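Microcompartments protein (PDB 3NWG) probably helps to build the protein shell of a bacterial microcompartment, as a subunit carrying two BMC domains in tandem. Local coordinates at residues A[7-12]-A[39-44]; A[25-30]-A[50-55]; A[95-100]-A[139-144]; A[101-106]-A[163-168]. One frame throughout, in Å; residues are numbered along the deposited sequence.

From the N terminus, strand 4-10 is joined to strand 42-48 by contact 1, which closes a loop containing helix 13-26 and strand 29-36. Contact 2 crosses it: residues 25-30 lie within that loop, whereas residues 50-55 lie beyond it and bring the start of helix 50-64 against the turn after helix 13-26. Contacts 3 and 4 open only after contacts 1 and 2 have closed, and they cross each other, their segments alternating along the chain. Both use strand 96-102, contact 3 tying it to strand 136-142 and contact 4 to strand 164-170, its neighbours in the second sheet. The two halves meet where Ile105, from contact 4, packs on Leu7, Glu9 and Ile43 of contact 1.

Contact 1 of 4, residues A[7-12]-A[39-44]; sequences LVEVNS and PGKYIV
Glu9 and Ile43 stand opposite each other in a non-hydrogen-bonded pair of antiparallel strands 7-10 and 42-44, their side chains lying side by side and pointing the same way. From CB, on the sheet face shared with Ile43, the glutamate turns CG anti to its own carbonyl carbon (chi1 -83°). Glu9 CG then lies 3.4 Å from Ile43 CG2. The chain runs on extended and carries the carboxylate to Lys41, where the two side chains cross obliquely. At the tip, Glu9 OE1 accepts a hydrogen bond of 2.8 Å from water 1, whose link to Lys41 NZ is weak. Glu9 OE2 makes a salt bridge of 3.3 Å with Lys41 NZ, although the modelled position of this oxygen is doubtful. An alanine in place of Glu9 would probably leave the Lys41 ammonium without its carboxylate mate and open a gap beside Ile43 CG2.

Hydrogen-bonded pairs lie before and after this one. Val8 and Val44 exchange two bonds, Val8 N to Val44 O at 2.9 Å and Val44 N to Val8 O at 2.8 Å, and Val10 and Tyr42 are paired likewise. These are the two inner strands of a four-stranded sheet, flanked by strands 29-36 and 68-74. Val8, Val10, Tyr42 and Val44 pack on helix 13-26, while on the other face Glu9 and Ile43, joined by Leu7, meet Ile105 of helix 105-117.

Contact 2 of 4, residues A[25-30]-A[50-55]; sequences KAAQVD and VAAVQS
Val29 sets CG1 anti to its own carbonyl carbon (chi1 -64°), and this branch is the one that reaches the first turns of helix 50-64. Val29 CG1 rests 3.6 Å from Ala52 O and 3.9 Å from Ala52 CB, with Val53 CG2 a little further off. Two residues earlier, the backbone at Ala27 is almost fully extended (phi -176°, psi 169°), and its methyl points toward the same helix turn. Ala27 CB lies 4.0 Å from Ala52 CB and 3.6 Å from Ala52 O, so Ala52 meets both neighbours of Gln28. Between them Gln28 forms the centre of an inverse gamma turn, bridged by a weak bond from Val29 N to Ala27 O, and its own carbonyl oxygen, Gln28 O, sits 3.6 Å from Ala52 CB.

Ala26 directs its methyl toward Ser55, where Ala26 CB approaches Ser55 O at 3.8 Å, and it also packs on Ala59 a turn further along helix 50-64. The turn that leads from helix 13-26 into strand 29-36 is thus laid against the early turns of helix 50-64. The two segments meet mainly through methyl groups set against one another and against backbone atoms. With no directional polar bond between them, the contact is apolar and probably depends on the small size of the alanines.

Contact 3 of 4, residues A[95-100]-A[139-144]; sequences KALGII and TLTGDV
Gly98 and Leu140 meet through their peptide groups, the flat groups of this contact, which has no aromatic ring. Gly98 N donates to Leu140 O at 2.9 Å, tilted 17° from the carbonyl plane, and Leu140 N returns a bond to Gly98 O, tilted 23°. The pair belongs to the antiparallel sheet of a BMC domain, whose beta-alpha-beta-beta-alpha-beta topology and 2-3-1-4 strand order match the ferredoxin-like arrangement. Strands 96-102 and 136-142 are its two inner strands.

On one face of the sheet, Ile99 and Thr139 lie side by side, pointing the same way. Ile99 CG1 touches Thr139 CG2 at 3.7 Å, because the threonine places this methyl anti to its carbonyl carbon and beside the backbone N (OG1 chi1 61°). Ile99 also packs on Ile17 of a neighbouring subunit, and Thr139 OG1 makes a weak bond to Glu125 N. The opposite face holds Leu140, whose CD1 bends back over the glycine to within 3.4 Å of Gly98 O; Leu140 and Ala96 both pack on Val147 of helix 144-160.

Ala96 N donates to Gly142 O at 3.0 Å. Asp143, the N-cap residue, caps a backbone N in the first turn of helix 144-160, and its OD1 also bonds to Ser146 OG. In the same turn, Val144 CG2 lies 3.9 Å from Ala96 CB.

Contact 4 of 4, residues A[101-106]-A[163-168]; sequences ETFSIA and MLVDKV
Glu101 faces both Val165 and Asp166, the signature of a classic beta bulge in the antiparallel pairing of strand 96-102 with strand 164-170. Its N donates to Asp166 O, and its carbonyl oxygen, Glu101 O, is gripped twice, by Val165 N at 2.8 Å and by Asp166 N at 3.1 Å. The side chain runs out extended, CG anti to the backbone N (chi1 180°), and crosses Val165, with Glu101 CD 3.6 Å from Val165 CG1. Its carboxylate reaches a neighbouring subunit, where OE2 accepts from Ile13 N and OE1 weakly from Ala14 N, at the start of helix 13-26. An alanine here would probably leave those helix N-H groups without their carboxylate and remove the carboxylate end that lies against Val165 CG1.

Thr102 and Leu164 form a non-hydrogen-bonded pair, and Thr102 OG1, between its backbone N and carbonyl carbon, donates to Ser104 O at 2.9 Å. At Phe103 the strand pairing ends with a nearly straight bond, Phe103 N to Met163 O at 2.8 Å (N-H...O 171°). The Phe103 and Val165 side chains cross at about a right angle, and Val165 CG2 stands 3.4 Å above the centre of the Phe103 ring in a CH-pi contact. Ser104, the residue before helix 105-117, sets CB 3.7 Å from SE of Met163, a selenomethionine, while its OG bonds to Ser107 OG.

Val165, one of the two bulge residues facing Glu101, presents one branch to the glutamate carboxylate and the other to an aromatic face. The glutamate beside it is likely to be stabilised as an anion by the neighbouring helix end, linking this bulge to the subunit interface.

Contact 1 of 4, residues A[7-12]-A[39-44]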
loop_
_atom_site.group_PDB
_atom_site.type_symbol
_atom_site.label_atom_id
_atom_site.label_comp_id
_atom_site.label_asym_id
_atom_site.label_seq_id
_atom_site.Cartn_x
_atom_site.Cartn_y
_atom_site.Cartn_z
ATOM N N LEU A 7 21.647 2.029 19.406
ATOM C CA LEU A 7 21.189 0.893 18.629
ATOM C C LEU A 7 21.407 -0.404 19.368
ATOM O O LEU A 7 22.503 -0.681 19.851
ATOM C CB LEU A 7 21.958 0.804 17.299
ATOM C CG LEU A 7 21.890 -0.553 16.597
ATOM C CD1 LEU A 7 20.649 -0.636 15.715
ATOM C CD2 LEU A 7 23.137 -0.840 15.806
ATOM N N VAL A 8 20.368 -1.219 19.429
ATOM C CA VAL A 8 20.531 -2.576 19.892
ATOM C C VAL A 8 20.059 -3.509 18.781
ATOM O O VAL A 8 18.969 -3.324 18.222
ATOM C CB VAL A 8 19.820 -2.820 21.256
ATOM C CG1 VAL A 8 19.837 -4.286 21.631
ATOM C CG2 VAL A 8 20.500 -2.040 22.363
ATOM N N GLU A 9 20.915 -4.474 18.433
ATOM C CA GLU A 9 20.544 -5.558 17.526
ATOM C C GLU A 9 20.403 -6.890 18.272
ATOM O O GLU A 9 21.295 -7.290 19.018
ATOM C CB GLU A 9 21.550 -5.684 16.389
ATOM C CG GLU A 9 21.317 -4.710 15.227
ATOM C CD GLU A 9 22.432 -4.760 14.181
ATOM O OE1 GLU A 9 22.927 -3.682 13.774
ATOM O OE2 GLU A 9 22.829 -5.878 13.785
ATOM N N VAL A 10 19.272 -7.559 18.057
ATOM C CA VAL A 10 18.887 -8.747 18.815
ATOM C C VAL A 10 18.572 -9.895 17.867
ATOM O O VAL A 10 18.026 -9.690 16.788
ATOM C CB VAL A 10 17.628 -8.488 19.694
ATOM C CG1 VAL A 10 17.308 -9.685 20.551
ATOM C CG2 VAL A 10 17.816 -7.267 20.589
ATOM N N ASN A 11 18.916 -11.103 18.284
ATOM C CA ASN A 11 18.674 -12.325 17.545
ATOM C C ASN A 11 17.210 -12.770 17.358
ATOM O O ASN A 11 16.916 -13.519 16.441
ATOM C CB ASN A 11 19.413 -13.434 18.267
ATOM C CG ASN A 11 19.964 -14.460 17.328
ATOM O OD1 ASN A 11 20.056 -14.239 16.104
ATOM N ND2 ASN A 11 20.348 -15.610 17.886
ATOM N N SER A 12 16.305 -12.360 18.238
ATOM C CA SER A 12 14.892 -12.725 18.134
ATOM C C SER A 12 13.999 -11.528 17.979
ATOM O O SER A 12 14.224 -10.490 18.607
ATOM C CB SER A 12 14.404 -13.386 19.415
ATOM O OG SER A 12 15.083 -14.574 19.637
ATOM N N PRO A 39 17.771 -12.012 8.324
ATOM C CA PRO A 39 17.453 -13.160 9.187
ATOM C C PRO A 39 18.369 -13.284 10.420
ATOM O O PRO A 39 19.597 -13.226 10.276
ATOM C CB PRO A 39 17.696 -14.350 8.257
ATOM C CG PRO A 39 18.820 -13.881 7.382
ATOM C CD PRO A 39 18.467 -12.442 7.097
ATOM N N GLY A 40 17.800 -13.396 11.620
ATOM C CA GLY A 40 16.386 -13.113 11.877
ATOM C C GLY A 40 16.329 -11.904 12.796
ATOM O O GLY A 40 15.369 -11.734 13.568
ATOM N N LYS A 41 17.372 -11.076 12.685
ATOM C CA LYS A 41 17.601 -9.884 13.502
ATOM C C LYS A 41 16.382 -9.024 13.763
ATOM O O LYS A 41 15.486 -8.919 12.933
ATOM C CB LYS A 41 18.661 -8.998 12.847
ATOM C CG LYS A 41 20.095 -9.400 13.120
ATOM C CD LYS A 41 21.040 -9.014 11.955
ATOM C CE LYS A 41 21.384 -7.522 11.910
ATOM N NZ LYS A 41 22.287 -7.195 10.763
ATOM N N TYR A 42 16.382 -8.409 14.937
ATOM C CA TYR A 42 15.485 -7.331 15.262
ATOM C C TYR A 42 16.370 -6.179 15.698
ATOM O O TYR A 42 17.346 -6.372 16.433
ATOM C CB TYR A 42 14.572 -7.737 16.399
ATOM C CG TYR A 42 13.370 -6.836 16.562
ATOM C CD1 TYR A 42 12.216 -7.054 15.819
ATOM C CD2 TYR A 42 13.382 -5.771 17.468
ATOM C CE1 TYR A 42 11.112 -6.244 15.964
ATOM C CE2 TYR A 42 12.279 -4.957 17.623
ATOM C CZ TYR A 42 11.144 -5.201 16.862
ATOM O OH TYR A 42 10.029 -4.406 16.995
ATOM N N ILE A 43 16.050 -4.983 15.230
ATOM C CA ILE A 43 16.863 -3.834 15.564
ATOM C C ILE A 43 16.033 -2.779 16.267
ATOM O O ILE A 43 14.847 -2.599 15.968
ATOM C CB ILE A 43 17.611 -3.235 14.320
ATOM C CG1 ILE A 43 16.678 -2.415 13.418
ATOM C CG2 ILE A 43 18.344 -4.308 13.529
ATOM C CD1 ILE A 43 16.967 -0.918 13.470
ATOM N N VAL A 44 16.664 -2.101 17.219
ATOM C CA VAL A 44 16.033 -0.972 17.878
ATOM C C VAL A 44 16.960 0.212 17.803
ATOM O O VAL A 44 18.148 0.119 18.125
ATOM C CB VAL A 44 15.638 -1.275 19.355
ATOM C CG1 VAL A 44 14.897 -0.110 19.976
ATOM C CG2 VAL A 44 14.784 -2.539 19.434
HETATM O O HOH W 1 24.279 -4.476 11.468
#

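Contact 2 of 4, residues A[25-30]-A[50-55]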
loop_
_atom_site.group_PDB
_atom_site.type_symbol
_atom_site.label_atom_id
_atom_site.label_comp_id
_atom_site.label_asym_id
_atom_site.label_seq_id
_atom_site.Cartn_x
_atom_site.Cartn_y
_atom_site.Cartn_z
ATOM N N LYS A 25 11.365 2.392 28.361
ATOM C CA LYS A 25 10.950 2.625 29.736
ATOM C C LYS A 25 12.086 3.191 30.570
ATOM O O LYS A 25 11.859 3.842 31.591
ATOM C CB LYS A 25 10.445 1.328 30.362
ATOM C CG LYS A 25 9.071 0.937 29.907
ATOM C CD LYS A 25 8.631 -0.350 30.543
ATOM C CE LYS A 25 7.218 -0.687 30.119
ATOM N NZ LYS A 25 6.900 -2.121 30.372
ATOM N N ALA A 26 13.310 2.952 30.103
ATOM C CA ALA A 26 14.495 3.172 30.899
ATOM C C ALA A 26 14.763 4.643 31.214
ATOM O O ALA A 26 15.365 4.950 32.243
ATOM C CB ALA A 26 15.687 2.542 30.224
ATOM N N ALA A 27 14.302 5.540 30.345
ATOM C CA ALA A 27 14.708 6.941 30.366
ATOM C C ALA A 27 13.909 7.674 29.293
ATOM O O ALA A 27 13.235 7.019 28.504
ATOM C CB ALA A 27 16.210 7.060 30.106
ATOM N N GLN A 28 13.957 9.014 29.272
ATOM C CA GLN A 28 13.274 9.797 28.231
ATOM C C GLN A 28 14.014 9.694 26.904
ATOM O O GLN A 28 14.923 10.480 26.625
ATOM C CB GLN A 28 13.090 11.276 28.621
ATOM C CG GLN A 28 11.684 11.677 29.212
ATOM C CD GLN A 28 10.455 11.155 28.398
ATOM O OE1 GLN A 28 10.500 11.009 27.154
ATOM N NE2 GLN A 28 9.353 10.877 29.116
ATOM N N VAL A 29 13.633 8.700 26.114
ATOM C CA VAL A 29 14.156 8.530 24.760
ATOM C C VAL A 29 12.988 8.395 23.784
ATOM O O VAL A 29 11.887 7.995 24.175
ATOM C CB VAL A 29 15.132 7.301 24.608
ATOM C CG1 VAL A 29 16.405 7.486 25.446
ATOM C CG2 VAL A 29 14.440 5.994 24.944
ATOM N N ASP A 30 13.224 8.755 22.526
ATOM C CA ASP A 30 12.243 8.544 21.479
ATOM C C ASP A 30 12.663 7.334 20.669
ATOM O O ASP A 30 13.860 7.094 20.473
ATOM C CB ASP A 30 12.127 9.787 20.582
ATOM C CG ASP A 30 11.207 10.888 21.181
ATOM O OD1 ASP A 30 10.851 10.853 22.382
ATOM O OD2 ASP A 30 10.836 11.812 20.427
ATOM N N VAL A 50 22.550 12.052 25.646
ATOM C CA VAL A 50 23.659 11.169 25.974
ATOM C C VAL A 50 23.330 10.156 27.062
ATOM O O VAL A 50 23.359 8.939 26.823
ATOM C CB VAL A 50 24.862 11.968 26.508
ATOM C CG1 VAL A 50 26.144 11.172 26.304
ATOM C CG2 VAL A 50 24.941 13.361 25.859
ATOM N N ALA A 51 23.058 10.662 28.263
ATOM C CA ALA A 51 22.851 9.813 29.428
ATOM C C ALA A 51 21.557 8.990 29.314
ATOM O O ALA A 51 21.527 7.839 29.730
ATOM C CB ALA A 51 22.868 10.650 30.710
ATOM N N ALA A 52 20.509 9.580 28.744
ATOM C CA ALA A 52 19.241 8.891 28.537
ATOM C C ALA A 52 19.409 7.713 27.567
ATOM O O ALA A 52 18.975 6.594 27.855
ATOM C CB ALA A 52 18.170 9.867 28.055
ATOM N N VAL A 53 20.082 7.952 26.442
ATOM C CA VAL A 53 20.402 6.877 25.500
ATOM C C VAL A 53 21.284 5.797 26.155
ATOM O O VAL A 53 21.132 4.605 25.875
ATOM C CB VAL A 53 21.054 7.422 24.196
ATOM C CG1 VAL A 53 21.593 6.304 23.320
ATOM C CG2 VAL A 53 20.062 8.253 23.412
ATOM N N GLN A 54 22.180 6.187 27.051
ATOM C CA GLN A 54 23.034 5.188 27.675
ATOM C C GLN A 54 22.252 4.251 28.576
ATOM O O GLN A 54 22.576 3.059 28.655
ATOM C CB GLN A 54 24.186 5.819 28.447
ATOM C CG GLN A 54 25.003 4.785 29.230
ATOM C CD GLN A 54 25.790 3.844 28.320
ATOM O OE1 GLN A 54 26.854 4.218 27.818
ATOM N NE2 GLN A 54 25.271 2.622 28.101
ATOM N N SER A 55 21.220 4.775 29.243
ATOM C CA SER A 55 20.424 3.960 30.163
ATOM C C SER A 55 19.537 3.026 29.358
ATOM O O SER A 55 19.412 1.833 29.655
ATOM C CB SER A 55 19.557 4.843 31.049
ATOM O OG SER A 55 20.340 5.821 31.707
#

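Contact 3 of 4, residues A[95-100]-A[139-144]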
loop_
_atom_site.group_PDB
_atom_site.type_symbol
_atom_site.label_atom_id
_atom_site.label_comp_id
_atom_site.label_asym_id
_atom_site.label_seq_id
_atom_site.Cartn_x
_atom_site.Cartn_y
_atom_site.Cartn_z
ATOM N N LYS A 95 21.012 17.616 -6.426
ATOM C CA LYS A 95 21.967 18.165 -7.373
ATOM C C LYS A 95 22.916 17.040 -7.692
ATOM O O LYS A 95 22.536 16.132 -8.402
ATOM C CB LYS A 95 22.690 19.373 -6.786
ATOM C CG LYS A 95 21.758 20.380 -6.176
ATOM C CD LYS A 95 22.457 21.698 -5.947
ATOM C CE LYS A 95 21.546 22.653 -5.189
ATOM N NZ LYS A 95 22.045 24.057 -5.258
ATOM N N ALA A 96 24.132 17.076 -7.158
ATOM C CA ALA A 96 25.015 15.924 -7.220
ATOM C C ALA A 96 24.552 14.887 -6.183
ATOM O O ALA A 96 24.083 15.253 -5.114
ATOM C CB ALA A 96 26.446 16.341 -6.969
ATOM N N LEU A 97 24.686 13.602 -6.503
ATOM C CA LEU A 97 24.153 12.543 -5.660
ATOM C C LEU A 97 25.231 11.601 -5.132
ATOM O O LEU A 97 25.914 10.922 -5.896
ATOM C CB LEU A 97 23.091 11.755 -6.422
ATOM C CG LEU A 97 22.368 10.620 -5.692
ATOM C CD1 LEU A 97 21.330 11.151 -4.703
ATOM C CD2 LEU A 97 21.697 9.714 -6.695
ATOM N N GLY A 98 25.364 11.570 -3.812
ATOM C CA GLY A 98 26.284 10.672 -3.143
ATOM C C GLY A 98 25.553 9.546 -2.436
ATOM O O GLY A 98 24.461 9.735 -1.910
ATOM N N ILE A 99 26.153 8.361 -2.451
ATOM C CA ILE A 99 25.589 7.189 -1.790
ATOM C C ILE A 99 26.705 6.443 -1.073
ATOM O O ILE A 99 27.740 6.139 -1.686
ATOM C CB ILE A 99 24.918 6.208 -2.786
ATOM C CG1 ILE A 99 23.960 6.942 -3.741
ATOM C CG2 ILE A 99 24.205 5.097 -2.026
ATOM C CD1 ILE A 99 23.482 6.096 -4.972
ATOM N N ILE A 100 26.504 6.159 0.215
ATOM C CA ILE A 100 27.413 5.293 0.967
ATOM C C ILE A 100 26.673 4.047 1.423
ATOM O O ILE A 100 25.553 4.137 1.925
ATOM C CB ILE A 100 28.029 6.000 2.190
ATOM C CG1 ILE A 100 28.713 7.298 1.762
ATOM C CG2 ILE A 100 29.016 5.066 2.912
ATOM C CD1 ILE A 100 29.088 8.208 2.900
ATOM N N THR A 139 22.013 8.312 1.179
ATOM C CA THR A 139 22.158 9.177 0.010
ATOM C C THR A 139 22.135 10.633 0.465
ATOM O O THR A 139 21.458 10.976 1.446
ATOM C CB THR A 139 21.046 8.974 -1.037
ATOM O OG1 THR A 139 19.777 9.282 -0.444
ATOM C CG2 THR A 139 21.035 7.546 -1.588
ATOM N N LEU A 140 22.885 11.474 -0.243
ATOM C CA LEU A 140 22.940 12.898 0.032
ATOM C C LEU A 140 23.152 13.722 -1.245
ATOM O O LEU A 140 23.600 13.194 -2.253
ATOM C CB LEU A 140 23.991 13.212 1.105
ATOM C CG LEU A 140 25.451 12.709 1.201
ATOM C CD1 LEU A 140 25.663 11.239 0.890
ATOM C CD2 LEU A 140 26.389 13.557 0.385
ATOM N N THR A 141 22.792 15.004 -1.204
ATOM C CA THR A 141 23.077 15.914 -2.306
ATOM C C THR A 141 23.717 17.203 -1.853
ATOM O O THR A 141 23.762 17.509 -0.668
ATOM C CB THR A 141 21.825 16.305 -3.107
ATOM O OG1 THR A 141 20.768 16.643 -2.202
ATOM C CG2 THR A 141 21.399 15.177 -3.957
ATOM N N GLY A 142 24.187 17.949 -2.848
ATOM C CA GLY A 142 24.842 19.247 -2.707
ATOM C C GLY A 142 25.512 19.520 -4.047
ATOM O O GLY A 142 25.280 18.797 -5.022
ATOM N N ASP A 143 26.339 20.557 -4.120
ATOM C CA ASP A 143 27.152 20.752 -5.315
ATOM C C ASP A 143 28.189 19.619 -5.363
ATOM O O ASP A 143 28.373 18.896 -4.387
ATOM C CB ASP A 143 27.800 22.138 -5.312
ATOM C CG ASP A 143 28.893 22.270 -4.267
ATOM O OD1 ASP A 143 28.671 23.018 -3.287
ATOM O OD2 ASP A 143 29.961 21.611 -4.418
ATOM N N VAL A 144 28.865 19.454 -6.486
ATOM C CA VAL A 144 29.720 18.280 -6.649
ATOM C C VAL A 144 30.907 18.223 -5.687
ATOM O O VAL A 144 31.196 17.157 -5.138
ATOM C CB VAL A 144 30.199 18.111 -8.090
ATOM C CG1 VAL A 144 30.785 16.715 -8.295
ATOM C CG2 VAL A 144 29.039 18.339 -9.040
#

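Contact 4 of 4, residues A[101-106]-A[163-168]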
loop_
_atom_site.group_PDB
_atom_site.type_symbol
_atom_site.label_atom_id
_atom_site.label_comp_id
_atom_site.label_asym_id
_atom_site.label_seq_id
_atom_site.Cartn_x
_atom_site.Cartn_y
_atom_site.Cartn_z
ATOM N N GLU A 101 27.313 2.894 1.268
ATOM C CA GLU A 101 26.674 1.625 1.552
ATOM C C GLU A 101 27.630 0.772 2.385
ATOM O O GLU A 101 28.764 0.533 1.975
ATOM C CB GLU A 101 26.289 0.952 0.236
ATOM C CG GLU A 101 25.605 -0.408 0.305
ATOM C CD GLU A 101 25.652 -1.135 -1.060
ATOM O OE1 GLU A 101 26.324 -0.630 -1.988
ATOM O OE2 GLU A 101 25.033 -2.205 -1.226
ATOM N N THR A 102 27.166 0.348 3.567
ATOM C CA THR A 102 27.980 -0.391 4.541
ATOM C C THR A 102 27.296 -1.697 4.955
ATOM O O THR A 102 26.070 -1.852 4.801
ATOM C CB THR A 102 28.291 0.426 5.854
ATOM O OG1 THR A 102 27.085 0.625 6.594
ATOM C CG2 THR A 102 28.923 1.766 5.570
ATOM N N PHE A 103 28.110 -2.606 5.505
ATOM C CA PHE A 103 27.691 -3.934 5.937
ATOM C C PHE A 103 26.955 -3.969 7.291
ATOM O O PHE A 103 26.321 -4.973 7.628
ATOM C CB PHE A 103 28.916 -4.871 5.985
ATOM C CG PHE A 103 29.367 -5.372 4.629
ATOM C CD1 PHE A 103 28.552 -6.224 3.873
ATOM C CD2 PHE A 103 30.614 -5.013 4.121
ATOM C CE1 PHE A 103 28.960 -6.696 2.627
ATOM C CE2 PHE A 103 31.048 -5.481 2.852
ATOM C CZ PHE A 103 30.211 -6.327 2.108
ATOM N N SER A 104 27.042 -2.882 8.062
ATOM C CA SER A 104 26.421 -2.818 9.390
ATOM C C SER A 104 25.709 -1.487 9.606
ATOM O O SER A 104 26.122 -0.455 9.063
ATOM C CB SER A 104 27.475 -3.015 10.478
ATOM O OG SER A 104 28.000 -1.769 10.921
ATOM N N ILE A 105 24.660 -1.513 10.427
ATOM C CA ILE A 105 23.886 -0.314 10.724
ATOM C C ILE A 105 24.715 0.698 11.517
ATOM O O ILE A 105 24.579 1.918 11.321
ATOM C CB ILE A 105 22.587 -0.666 11.477
ATOM C CG1 ILE A 105 21.640 -1.457 10.563
ATOM C CG2 ILE A 105 21.906 0.596 12.024
ATOM C CD1 ILE A 105 20.472 -2.137 11.266
ATOM N N ALA A 106 25.579 0.202 12.401
ATOM C CA ALA A 106 26.440 1.085 13.179
ATOM C C ALA A 106 27.370 1.887 12.260
ATOM O O ALA A 106 27.404 3.119 12.311
ATOM C CB ALA A 106 27.239 0.298 14.207
HETATM N N MSE A 163 34.059 -2.468 6.916
HETATM C CA MSE A 163 32.599 -2.417 7.000
HETATM C C MSE A 163 31.960 -1.767 5.763
HETATM O O MSE A 163 30.733 -1.726 5.649
HETATM C CB MSE A 163 32.182 -1.628 8.248
HETATM C CG MSE A 163 32.247 -2.380 9.564
HETATM SE SE MSE A 163 30.991 -3.853 9.584
HETATM C CE MSE A 163 32.279 -5.291 9.200
ATOM N N LEU A 164 32.792 -1.257 4.851
ATOM C CA LEU A 164 32.334 -0.469 3.703
ATOM C C LEU A 164 32.099 -1.338 2.468
ATOM O O LEU A 164 33.021 -2.017 1.976
ATOM C CB LEU A 164 33.349 0.644 3.401
ATOM C CG LEU A 164 33.353 1.554 2.151
ATOM C CD1 LEU A 164 34.038 0.915 0.952
ATOM C CD2 LEU A 164 31.958 2.080 1.776
ATOM N N VAL A 165 30.860 -1.320 1.978
ATOM C CA VAL A 165 30.513 -2.041 0.754
ATOM C C VAL A 165 31.010 -1.225 -0.440
ATOM O O VAL A 165 31.799 -1.710 -1.244
ATOM C CB VAL A 165 28.982 -2.334 0.632
ATOM C CG1 VAL A 165 28.650 -3.037 -0.711
ATOM C CG2 VAL A 165 28.459 -3.140 1.852
ATOM N N ASP A 166 30.554 0.020 -0.532
ATOM C CA ASP A 166 30.993 0.889 -1.592
ATOM C C ASP A 166 30.312 2.255 -1.512
ATOM O O ASP A 166 29.430 2.471 -0.676
ATOM C CB ASP A 166 30.762 0.225 -2.964
ATOM C CG ASP A 166 31.936 0.433 -3.930
ATOM O OD1 ASP A 166 32.538 1.530 -3.940
ATOM O OD2 ASP A 166 32.260 -0.505 -4.684
ATOM N N LYS A 167 30.755 3.170 -2.376
ATOM C CA LYS A 167 30.191 4.513 -2.500
ATOM C C LYS A 167 30.296 5.020 -3.933
ATOM O O LYS A 167 31.100 4.528 -4.719
ATOM C CB LYS A 167 30.877 5.518 -1.567
ATOM C CG LYS A 167 32.330 5.227 -1.202
ATOM C CD LYS A 167 33.333 5.401 -2.303
ATOM C CE LYS A 167 34.583 4.607 -1.937
ATOM N NZ LYS A 167 35.531 4.540 -3.070
ATOM N N VAL A 168 29.462 5.999 -4.261
ATOM C CA VAL A 168 29.476 6.626 -5.564
ATOM C C VAL A 168 29.124 8.091 -5.384
ATOM O O VAL A 168 28.357 8.441 -4.480
ATOM C CB VAL A 168 28.490 5.944 -6.579
ATOM C CG1 VAL A 168 28.805 4.469 -6.742
ATOM C CG2 VAL A 168 27.036 6.150 -6.196
#